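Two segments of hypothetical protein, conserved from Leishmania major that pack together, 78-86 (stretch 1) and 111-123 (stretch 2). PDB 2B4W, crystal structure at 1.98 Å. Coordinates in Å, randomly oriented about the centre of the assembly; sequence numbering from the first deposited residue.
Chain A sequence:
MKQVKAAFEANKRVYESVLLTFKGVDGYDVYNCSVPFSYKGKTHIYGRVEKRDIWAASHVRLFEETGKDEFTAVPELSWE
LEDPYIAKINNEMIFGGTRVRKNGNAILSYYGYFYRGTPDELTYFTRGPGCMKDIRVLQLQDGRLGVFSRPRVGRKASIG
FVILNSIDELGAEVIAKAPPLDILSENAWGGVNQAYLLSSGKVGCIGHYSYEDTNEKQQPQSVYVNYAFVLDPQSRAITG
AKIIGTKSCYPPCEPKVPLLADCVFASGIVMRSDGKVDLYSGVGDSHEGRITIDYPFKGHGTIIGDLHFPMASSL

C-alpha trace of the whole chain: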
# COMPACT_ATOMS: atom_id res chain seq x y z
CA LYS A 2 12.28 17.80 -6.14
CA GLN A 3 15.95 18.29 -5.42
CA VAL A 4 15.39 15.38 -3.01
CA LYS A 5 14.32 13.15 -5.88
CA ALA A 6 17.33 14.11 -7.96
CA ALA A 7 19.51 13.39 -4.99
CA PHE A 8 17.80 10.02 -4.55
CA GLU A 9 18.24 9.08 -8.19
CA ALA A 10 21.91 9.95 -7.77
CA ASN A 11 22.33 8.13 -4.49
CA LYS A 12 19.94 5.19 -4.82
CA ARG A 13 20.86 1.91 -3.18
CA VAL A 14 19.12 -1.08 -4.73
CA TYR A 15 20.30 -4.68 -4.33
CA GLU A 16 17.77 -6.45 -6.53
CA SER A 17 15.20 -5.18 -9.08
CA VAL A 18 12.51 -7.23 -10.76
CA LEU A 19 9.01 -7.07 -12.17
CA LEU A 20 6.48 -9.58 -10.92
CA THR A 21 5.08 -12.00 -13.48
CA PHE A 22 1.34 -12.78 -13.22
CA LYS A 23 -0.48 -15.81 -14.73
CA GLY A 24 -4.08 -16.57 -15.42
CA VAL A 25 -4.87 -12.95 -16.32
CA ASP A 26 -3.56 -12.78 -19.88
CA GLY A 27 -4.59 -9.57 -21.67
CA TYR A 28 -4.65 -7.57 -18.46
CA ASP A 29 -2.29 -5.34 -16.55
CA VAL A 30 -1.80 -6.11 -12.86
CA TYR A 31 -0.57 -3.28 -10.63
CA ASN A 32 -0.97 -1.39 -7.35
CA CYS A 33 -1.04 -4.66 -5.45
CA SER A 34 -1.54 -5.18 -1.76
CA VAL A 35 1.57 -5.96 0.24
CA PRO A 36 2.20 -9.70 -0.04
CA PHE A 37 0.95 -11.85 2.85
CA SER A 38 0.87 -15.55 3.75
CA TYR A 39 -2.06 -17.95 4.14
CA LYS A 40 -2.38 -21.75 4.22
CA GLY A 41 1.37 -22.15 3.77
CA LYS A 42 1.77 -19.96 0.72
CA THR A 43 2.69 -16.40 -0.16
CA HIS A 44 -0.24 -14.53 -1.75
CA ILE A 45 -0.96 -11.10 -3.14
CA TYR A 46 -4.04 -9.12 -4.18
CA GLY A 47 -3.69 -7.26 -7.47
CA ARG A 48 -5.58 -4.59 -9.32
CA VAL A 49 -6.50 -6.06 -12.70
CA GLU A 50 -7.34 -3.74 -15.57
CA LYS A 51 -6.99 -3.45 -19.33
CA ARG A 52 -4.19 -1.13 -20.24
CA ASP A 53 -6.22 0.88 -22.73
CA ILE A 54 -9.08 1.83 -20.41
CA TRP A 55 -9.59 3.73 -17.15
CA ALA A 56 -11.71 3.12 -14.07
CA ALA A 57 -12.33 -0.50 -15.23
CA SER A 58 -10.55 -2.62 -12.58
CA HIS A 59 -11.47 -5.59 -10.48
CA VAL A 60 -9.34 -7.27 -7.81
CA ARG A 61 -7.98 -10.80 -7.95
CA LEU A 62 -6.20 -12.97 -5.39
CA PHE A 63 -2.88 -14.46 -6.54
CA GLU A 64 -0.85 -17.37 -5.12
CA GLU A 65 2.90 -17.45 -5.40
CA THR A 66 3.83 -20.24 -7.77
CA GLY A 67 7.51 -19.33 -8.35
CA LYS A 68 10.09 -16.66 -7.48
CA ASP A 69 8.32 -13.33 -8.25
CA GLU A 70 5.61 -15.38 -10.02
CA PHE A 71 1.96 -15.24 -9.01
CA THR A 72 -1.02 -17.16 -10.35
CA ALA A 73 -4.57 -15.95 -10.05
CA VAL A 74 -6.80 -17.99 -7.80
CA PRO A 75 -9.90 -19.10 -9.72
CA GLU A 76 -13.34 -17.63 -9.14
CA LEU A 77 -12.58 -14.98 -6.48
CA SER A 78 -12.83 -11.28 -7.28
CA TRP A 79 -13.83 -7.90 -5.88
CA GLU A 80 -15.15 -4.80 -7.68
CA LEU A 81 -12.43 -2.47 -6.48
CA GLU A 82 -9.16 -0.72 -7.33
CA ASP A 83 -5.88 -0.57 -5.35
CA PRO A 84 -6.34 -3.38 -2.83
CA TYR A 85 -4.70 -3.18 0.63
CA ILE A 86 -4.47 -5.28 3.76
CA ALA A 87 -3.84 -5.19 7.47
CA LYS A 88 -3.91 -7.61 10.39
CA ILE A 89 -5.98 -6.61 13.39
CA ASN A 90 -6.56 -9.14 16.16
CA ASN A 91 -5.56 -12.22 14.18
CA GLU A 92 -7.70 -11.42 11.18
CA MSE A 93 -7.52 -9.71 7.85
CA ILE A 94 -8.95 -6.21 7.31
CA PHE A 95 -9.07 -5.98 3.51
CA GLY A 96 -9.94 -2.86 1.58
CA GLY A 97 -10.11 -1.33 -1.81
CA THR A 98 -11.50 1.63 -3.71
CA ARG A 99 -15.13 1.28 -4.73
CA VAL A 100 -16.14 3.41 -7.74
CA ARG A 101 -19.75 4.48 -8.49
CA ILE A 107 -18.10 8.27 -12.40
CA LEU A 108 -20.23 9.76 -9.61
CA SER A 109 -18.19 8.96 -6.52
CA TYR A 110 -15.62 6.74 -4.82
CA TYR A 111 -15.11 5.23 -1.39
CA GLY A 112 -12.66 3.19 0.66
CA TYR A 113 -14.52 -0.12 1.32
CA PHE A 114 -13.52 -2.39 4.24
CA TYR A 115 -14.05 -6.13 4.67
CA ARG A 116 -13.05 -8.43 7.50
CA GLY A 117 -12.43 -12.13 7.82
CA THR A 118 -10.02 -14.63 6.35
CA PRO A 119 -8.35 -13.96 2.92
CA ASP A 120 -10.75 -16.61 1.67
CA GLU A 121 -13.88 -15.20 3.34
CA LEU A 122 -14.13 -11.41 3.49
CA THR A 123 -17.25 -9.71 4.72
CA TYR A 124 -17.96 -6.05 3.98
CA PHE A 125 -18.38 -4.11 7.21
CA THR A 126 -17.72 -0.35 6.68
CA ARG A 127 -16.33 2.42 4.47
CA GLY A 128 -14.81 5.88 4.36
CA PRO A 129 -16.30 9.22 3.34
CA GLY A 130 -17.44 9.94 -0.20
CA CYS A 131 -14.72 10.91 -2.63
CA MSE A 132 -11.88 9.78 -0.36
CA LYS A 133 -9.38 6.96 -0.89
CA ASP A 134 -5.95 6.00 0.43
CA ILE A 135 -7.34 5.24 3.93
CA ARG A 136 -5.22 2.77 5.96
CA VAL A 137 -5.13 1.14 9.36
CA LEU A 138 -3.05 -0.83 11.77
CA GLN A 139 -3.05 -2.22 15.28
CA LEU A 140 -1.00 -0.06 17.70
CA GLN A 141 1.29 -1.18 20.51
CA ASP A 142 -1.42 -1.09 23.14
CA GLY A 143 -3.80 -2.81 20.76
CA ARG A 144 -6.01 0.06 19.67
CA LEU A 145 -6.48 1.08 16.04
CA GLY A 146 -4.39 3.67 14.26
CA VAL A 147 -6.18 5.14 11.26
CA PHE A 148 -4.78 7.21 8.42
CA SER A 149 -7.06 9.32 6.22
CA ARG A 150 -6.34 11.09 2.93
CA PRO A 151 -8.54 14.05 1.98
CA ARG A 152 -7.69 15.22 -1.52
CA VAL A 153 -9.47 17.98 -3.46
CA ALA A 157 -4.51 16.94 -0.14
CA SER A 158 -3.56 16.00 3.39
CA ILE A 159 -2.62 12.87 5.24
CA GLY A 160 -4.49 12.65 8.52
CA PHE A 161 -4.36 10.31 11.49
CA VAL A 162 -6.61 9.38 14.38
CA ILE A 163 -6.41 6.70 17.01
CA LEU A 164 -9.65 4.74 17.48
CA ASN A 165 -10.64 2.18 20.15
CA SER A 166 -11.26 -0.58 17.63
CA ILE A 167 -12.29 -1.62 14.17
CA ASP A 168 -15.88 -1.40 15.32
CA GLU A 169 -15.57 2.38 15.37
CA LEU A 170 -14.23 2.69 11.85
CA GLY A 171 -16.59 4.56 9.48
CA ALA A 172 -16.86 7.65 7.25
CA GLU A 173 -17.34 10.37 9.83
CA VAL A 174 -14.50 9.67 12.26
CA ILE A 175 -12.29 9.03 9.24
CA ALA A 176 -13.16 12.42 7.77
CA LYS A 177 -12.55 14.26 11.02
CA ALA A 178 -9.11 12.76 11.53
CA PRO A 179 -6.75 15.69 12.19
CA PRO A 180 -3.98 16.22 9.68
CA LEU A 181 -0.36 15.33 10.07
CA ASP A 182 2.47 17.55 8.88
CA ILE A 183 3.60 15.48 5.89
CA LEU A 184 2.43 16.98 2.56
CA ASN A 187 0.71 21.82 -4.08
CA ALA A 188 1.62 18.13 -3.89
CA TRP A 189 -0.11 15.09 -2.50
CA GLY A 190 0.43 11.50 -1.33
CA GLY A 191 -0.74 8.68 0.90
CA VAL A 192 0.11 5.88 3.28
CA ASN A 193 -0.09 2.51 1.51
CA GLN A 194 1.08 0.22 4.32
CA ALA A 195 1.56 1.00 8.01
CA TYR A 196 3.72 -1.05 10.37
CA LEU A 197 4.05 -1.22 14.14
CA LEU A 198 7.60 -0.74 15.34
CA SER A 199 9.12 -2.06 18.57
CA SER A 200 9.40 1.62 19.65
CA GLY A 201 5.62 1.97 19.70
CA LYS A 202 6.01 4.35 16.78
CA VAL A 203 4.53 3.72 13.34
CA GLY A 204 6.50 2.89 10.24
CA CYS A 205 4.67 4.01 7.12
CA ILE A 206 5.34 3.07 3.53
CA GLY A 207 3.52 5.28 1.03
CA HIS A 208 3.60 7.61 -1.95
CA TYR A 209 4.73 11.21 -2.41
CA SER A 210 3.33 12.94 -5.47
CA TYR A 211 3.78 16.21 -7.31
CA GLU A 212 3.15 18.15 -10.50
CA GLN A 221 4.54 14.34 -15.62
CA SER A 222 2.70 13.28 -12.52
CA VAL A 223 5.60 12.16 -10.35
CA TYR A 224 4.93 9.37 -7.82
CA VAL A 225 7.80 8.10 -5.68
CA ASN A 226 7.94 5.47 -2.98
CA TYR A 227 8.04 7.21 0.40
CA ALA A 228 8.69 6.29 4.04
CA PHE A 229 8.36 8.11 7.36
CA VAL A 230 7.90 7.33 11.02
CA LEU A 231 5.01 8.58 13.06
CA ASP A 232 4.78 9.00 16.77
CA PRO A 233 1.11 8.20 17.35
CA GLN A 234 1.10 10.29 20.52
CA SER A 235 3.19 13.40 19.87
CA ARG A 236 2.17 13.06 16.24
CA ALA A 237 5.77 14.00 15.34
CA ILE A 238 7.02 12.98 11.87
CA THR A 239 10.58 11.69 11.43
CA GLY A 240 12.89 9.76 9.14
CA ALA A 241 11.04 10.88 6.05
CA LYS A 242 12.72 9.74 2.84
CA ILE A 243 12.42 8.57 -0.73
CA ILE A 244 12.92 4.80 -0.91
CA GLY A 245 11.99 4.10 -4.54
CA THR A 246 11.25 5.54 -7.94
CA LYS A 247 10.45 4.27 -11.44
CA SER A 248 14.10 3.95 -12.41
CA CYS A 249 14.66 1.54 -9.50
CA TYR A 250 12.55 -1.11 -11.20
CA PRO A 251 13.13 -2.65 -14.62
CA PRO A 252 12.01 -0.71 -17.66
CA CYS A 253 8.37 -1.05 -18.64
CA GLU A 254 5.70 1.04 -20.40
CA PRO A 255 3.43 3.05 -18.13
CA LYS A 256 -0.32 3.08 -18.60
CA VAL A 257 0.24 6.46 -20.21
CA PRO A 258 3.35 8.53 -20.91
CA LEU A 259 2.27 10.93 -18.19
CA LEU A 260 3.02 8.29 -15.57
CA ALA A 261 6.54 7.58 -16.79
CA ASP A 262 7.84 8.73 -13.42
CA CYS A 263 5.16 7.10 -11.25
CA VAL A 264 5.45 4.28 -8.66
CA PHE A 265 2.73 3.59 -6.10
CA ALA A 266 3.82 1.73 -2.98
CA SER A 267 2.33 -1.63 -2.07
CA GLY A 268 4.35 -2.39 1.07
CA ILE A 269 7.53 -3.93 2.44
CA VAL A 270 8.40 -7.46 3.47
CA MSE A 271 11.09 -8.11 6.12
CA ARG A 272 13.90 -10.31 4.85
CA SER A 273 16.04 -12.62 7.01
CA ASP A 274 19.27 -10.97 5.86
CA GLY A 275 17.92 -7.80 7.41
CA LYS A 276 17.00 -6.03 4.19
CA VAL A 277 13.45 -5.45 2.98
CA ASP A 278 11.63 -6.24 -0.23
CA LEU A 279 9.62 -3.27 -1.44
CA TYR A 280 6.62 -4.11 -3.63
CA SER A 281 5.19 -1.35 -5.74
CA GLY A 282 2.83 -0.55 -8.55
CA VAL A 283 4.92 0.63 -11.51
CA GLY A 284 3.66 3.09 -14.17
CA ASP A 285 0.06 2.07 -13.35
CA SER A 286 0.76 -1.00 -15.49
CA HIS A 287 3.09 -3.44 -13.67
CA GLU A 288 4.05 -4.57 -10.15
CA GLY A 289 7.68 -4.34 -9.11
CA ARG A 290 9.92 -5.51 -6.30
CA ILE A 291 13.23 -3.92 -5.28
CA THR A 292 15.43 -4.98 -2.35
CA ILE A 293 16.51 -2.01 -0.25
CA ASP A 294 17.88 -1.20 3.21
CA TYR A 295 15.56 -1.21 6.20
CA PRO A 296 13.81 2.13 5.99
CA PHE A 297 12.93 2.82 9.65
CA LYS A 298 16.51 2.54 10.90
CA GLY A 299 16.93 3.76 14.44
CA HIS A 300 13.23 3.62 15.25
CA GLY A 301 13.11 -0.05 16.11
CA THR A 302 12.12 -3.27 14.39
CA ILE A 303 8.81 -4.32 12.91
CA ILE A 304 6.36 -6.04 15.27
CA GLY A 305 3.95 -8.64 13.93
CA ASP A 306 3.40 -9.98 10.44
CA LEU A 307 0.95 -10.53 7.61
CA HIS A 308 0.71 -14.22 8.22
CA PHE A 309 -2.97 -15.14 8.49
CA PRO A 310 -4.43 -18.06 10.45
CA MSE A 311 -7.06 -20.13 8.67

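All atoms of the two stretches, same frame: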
# COMPACT_ATOMS: atom_id res chain seq x y z
N SER A 78 -13.13 -12.63 -6.82
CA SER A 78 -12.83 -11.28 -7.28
C SER A 78 -13.62 -10.26 -6.49
O SER A 78 -14.58 -10.61 -5.80
CB SER A 78 -13.13 -11.15 -8.78
OG SER A 78 -14.53 -11.01 -8.97
N TRP A 79 -13.20 -9.01 -6.57
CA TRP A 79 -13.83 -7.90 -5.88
C TRP A 79 -13.88 -6.72 -6.85
O TRP A 79 -12.95 -6.53 -7.63
CB TRP A 79 -13.10 -7.54 -4.58
CG TRP A 79 -13.01 -8.70 -3.62
CD1 TRP A 79 -13.84 -8.90 -2.55
CD2 TRP A 79 -12.08 -9.80 -3.62
NE1 TRP A 79 -13.49 -10.05 -1.90
CE2 TRP A 79 -12.41 -10.63 -2.52
CE3 TRP A 79 -11.01 -10.18 -4.42
CZ2 TRP A 79 -11.69 -11.78 -2.24
CZ3 TRP A 79 -10.28 -11.32 -4.16
CH2 TRP A 79 -10.64 -12.11 -3.06
N GLU A 80 -14.97 -5.95 -6.81
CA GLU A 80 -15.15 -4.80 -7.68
C GLU A 80 -14.52 -3.57 -7.05
O GLU A 80 -15.23 -2.70 -6.56
CB GLU A 80 -16.62 -4.45 -7.95
CG GLU A 80 -17.41 -5.65 -8.43
CD GLU A 80 -16.93 -6.16 -9.78
OE1 GLU A 80 -16.71 -5.32 -10.67
OE2 GLU A 80 -16.76 -7.39 -9.92
N LEU A 81 -13.19 -3.55 -7.06
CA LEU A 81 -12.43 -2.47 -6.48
C LEU A 81 -11.14 -2.24 -7.26
O LEU A 81 -10.76 -3.11 -8.04
CB LEU A 81 -12.08 -2.78 -5.01
CG LEU A 81 -13.18 -3.23 -4.06
CD1 LEU A 81 -12.63 -4.07 -2.91
CD2 LEU A 81 -13.96 -2.04 -3.52
N GLU A 82 -10.50 -1.12 -6.97
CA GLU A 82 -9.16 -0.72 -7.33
C GLU A 82 -8.23 -0.73 -6.11
O GLU A 82 -8.69 -0.67 -4.97
CB GLU A 82 -9.13 0.71 -7.91
CG GLU A 82 -10.23 0.98 -8.93
CD GLU A 82 -10.15 2.36 -9.54
OE1 GLU A 82 -9.64 3.30 -8.88
OE2 GLU A 82 -10.62 2.50 -10.69
N ASP A 83 -6.92 -0.76 -6.36
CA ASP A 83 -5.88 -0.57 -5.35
C ASP A 83 -6.14 -1.30 -4.04
O ASP A 83 -6.42 -0.65 -3.03
CB ASP A 83 -5.72 0.90 -5.02
CG ASP A 83 -5.45 1.73 -6.27
OD1 ASP A 83 -5.11 1.09 -7.28
OD2 ASP A 83 -5.58 2.96 -6.19
N PRO A 84 -6.05 -2.62 -4.06
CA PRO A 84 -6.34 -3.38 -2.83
C PRO A 84 -5.25 -3.18 -1.77
O PRO A 84 -4.13 -2.78 -2.06
CB PRO A 84 -6.40 -4.81 -3.31
CG PRO A 84 -5.62 -4.84 -4.57
CD PRO A 84 -5.65 -3.48 -5.19
N TYR A 85 -5.58 -3.43 -0.51
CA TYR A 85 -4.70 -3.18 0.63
C TYR A 85 -5.15 -3.98 1.85
O TYR A 85 -6.34 -4.24 2.06
CB TYR A 85 -4.58 -1.73 1.04
CG TYR A 85 -5.82 -0.95 1.38
CD1 TYR A 85 -6.56 -0.39 0.34
CD2 TYR A 85 -6.27 -0.77 2.68
CE1 TYR A 85 -7.71 0.33 0.61
CE2 TYR A 85 -7.42 -0.05 2.95
CZ TYR A 85 -8.13 0.50 1.90
OH TYR A 85 -9.28 1.23 2.11
N ILE A 86 -4.16 -4.38 2.66
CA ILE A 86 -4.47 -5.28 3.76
C ILE A 86 -3.81 -4.83 5.06
O ILE A 86 -2.86 -4.06 5.09
CB ILE A 86 -4.02 -6.74 3.53
CG1 ILE A 86 -2.52 -6.87 3.21
CG2 ILE A 86 -4.85 -7.45 2.48
CD1 ILE A 86 -2.07 -8.33 3.17
N TYR A 111 -15.18 5.57 -2.78
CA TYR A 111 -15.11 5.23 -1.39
C TYR A 111 -14.01 4.19 -1.11
O TYR A 111 -13.74 3.38 -1.99
CB TYR A 111 -16.40 4.61 -0.85
CG TYR A 111 -17.65 5.43 -1.09
CD1 TYR A 111 -18.27 5.44 -2.33
CD2 TYR A 111 -18.20 6.18 -0.06
CE1 TYR A 111 -19.40 6.19 -2.54
CE2 TYR A 111 -19.34 6.93 -0.27
CZ TYR A 111 -19.94 6.93 -1.51
OH TYR A 111 -21.08 7.67 -1.73
N GLY A 112 -13.46 4.27 0.09
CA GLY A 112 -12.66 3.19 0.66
C GLY A 112 -13.63 2.20 1.33
O GLY A 112 -14.27 2.61 2.30
N TYR A 113 -13.73 0.99 0.83
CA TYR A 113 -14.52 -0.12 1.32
C TYR A 113 -13.67 -1.10 2.15
O TYR A 113 -12.57 -1.43 1.71
CB TYR A 113 -15.14 -0.93 0.19
CG TYR A 113 -16.50 -0.55 -0.32
CD1 TYR A 113 -17.02 0.73 -0.20
CD2 TYR A 113 -17.27 -1.53 -0.95
CE1 TYR A 113 -18.28 1.03 -0.70
CE2 TYR A 113 -18.52 -1.24 -1.45
CZ TYR A 113 -19.02 0.04 -1.32
OH TYR A 113 -20.27 0.31 -1.83
N PHE A 114 -14.21 -1.54 3.28
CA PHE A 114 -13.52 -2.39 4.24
C PHE A 114 -14.33 -3.66 4.50
O PHE A 114 -15.54 -3.60 4.67
CB PHE A 114 -13.26 -1.69 5.58
CG PHE A 114 -12.17 -0.64 5.54
CD1 PHE A 114 -12.44 0.65 5.12
CD2 PHE A 114 -10.88 -0.99 5.94
CE1 PHE A 114 -11.43 1.59 5.10
CE2 PHE A 114 -9.88 -0.04 5.92
CZ PHE A 114 -10.15 1.23 5.49
N TYR A 115 -13.62 -4.76 4.53
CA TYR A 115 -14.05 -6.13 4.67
C TYR A 115 -13.20 -6.78 5.77
O TYR A 115 -12.03 -6.42 5.93
CB TYR A 115 -13.88 -6.98 3.41
CG TYR A 115 -14.48 -6.39 2.16
CD1 TYR A 115 -13.91 -5.26 1.60
CD2 TYR A 115 -15.60 -6.96 1.56
CE1 TYR A 115 -14.43 -4.70 0.46
CE2 TYR A 115 -16.14 -6.40 0.41
CZ TYR A 115 -15.54 -5.27 -0.13
OH TYR A 115 -16.03 -4.68 -1.27
N ARG A 116 -13.81 -7.73 6.46
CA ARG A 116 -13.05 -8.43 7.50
C ARG A 116 -13.26 -9.93 7.34
O ARG A 116 -14.23 -10.41 6.75
CB ARG A 116 -13.46 -7.97 8.90
CG ARG A 116 -14.92 -8.22 9.23
CD ARG A 116 -15.33 -7.40 10.47
NE ARG A 116 -14.82 -8.05 11.68
CZ ARG A 116 -14.64 -7.48 12.86
NH1 ARG A 116 -14.93 -6.20 13.05
NH2 ARG A 116 -14.16 -8.21 13.86
N GLY A 117 -12.30 -10.69 7.87
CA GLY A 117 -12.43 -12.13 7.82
C GLY A 117 -11.11 -12.85 7.65
O GLY A 117 -10.08 -12.51 8.24
N THR A 118 -11.18 -13.89 6.83
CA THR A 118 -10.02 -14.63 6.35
C THR A 118 -9.84 -14.26 4.89
O THR A 118 -10.80 -13.78 4.29
CB THR A 118 -10.22 -16.13 6.60
OG1 THR A 118 -8.98 -16.84 6.47
CG2 THR A 118 -11.14 -16.69 5.53
N PRO A 119 -8.67 -14.42 4.29
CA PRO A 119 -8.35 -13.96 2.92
C PRO A 119 -9.21 -14.64 1.85
O PRO A 119 -9.29 -14.08 0.74
CB PRO A 119 -6.89 -14.38 2.73
CG PRO A 119 -6.36 -14.41 4.13
CD PRO A 119 -7.51 -14.99 4.93
N ASP A 120 -9.83 -15.69 2.28
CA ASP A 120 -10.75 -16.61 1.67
C ASP A 120 -12.23 -16.27 1.89
O ASP A 120 -13.08 -16.64 1.08
CB ASP A 120 -10.53 -18.01 2.26
CG ASP A 120 -9.92 -19.03 1.35
OD1 ASP A 120 -10.20 -19.14 0.14
OD2 ASP A 120 -9.17 -19.90 1.89
N GLU A 121 -12.52 -15.58 2.99
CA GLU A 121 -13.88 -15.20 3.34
C GLU A 121 -13.94 -13.81 3.96
O GLU A 121 -13.83 -13.63 5.18
CB GLU A 121 -14.52 -16.21 4.29
CG GLU A 121 -14.94 -17.53 3.67
CD GLU A 121 -15.18 -18.62 4.70
OE1 GLU A 121 -16.23 -18.60 5.39
OE2 GLU A 121 -14.31 -19.51 4.83
N LEU A 122 -14.12 -12.81 3.11
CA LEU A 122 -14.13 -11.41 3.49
C LEU A 122 -15.52 -10.82 3.47
O LEU A 122 -16.27 -10.93 2.51
CB LEU A 122 -13.20 -10.63 2.55
CG LEU A 122 -11.74 -11.09 2.65
CD1 LEU A 122 -10.88 -10.54 1.53
CD2 LEU A 122 -11.17 -10.71 4.03
N THR A 123 -15.88 -10.19 4.58
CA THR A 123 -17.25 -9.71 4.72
C THR A 123 -17.23 -8.19 4.83
O THR A 123 -16.60 -7.71 5.76
CB THR A 123 -17.96 -10.30 5.95
OG1 THR A 123 -18.06 -11.72 5.86
CG2 THR A 123 -19.40 -9.78 6.03
O HOH W 1 -16.96 -6.00 -4.19

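This contact is a small, side-chain-mediated apolar and aromatic one, an example of how two stretches can pack without sharing a single direct hydrogen bond. The strand that includes Tyr85 and the one that includes Phe114 run at 46° to each other, their axes no nearer than 9.4 Å, so the backbones stand too far apart to pair and side chains must fill the gap. At its far end, stretch 2 bonds to itself: Arg116 and Thr123 bond reciprocally (Arg116 N to Thr123 O, 2.9 Å; Thr123 N to Arg116 O, 2.7 Å), closing a hairpin whose type I turn runs from Thr118 to Glu121.

Aromatic rings dominate the interface. Trp79 directs its edge at the face of Tyr115, placing the weakly positive rim of one ring against the π cloud of the other, while its CZ2 lies 4.1 Å from Leu122 CD1. Tyr85 and Phe114 repeat the motif in offset form, their planes at 81°; Tyr85 CE2 comes within 3.9 Å of Phe114 CE2. Leu81 bridges two tyrosines, with CD2 4.0 Å from Tyr113 CB and CD1 3.9 Å from Tyr115 CE1. One water links the stretches by hydrogen bonds, accepting from Glu80 N at 3.3 Å and making a weak bond to Tyr115 OH, also at 3.3 Å.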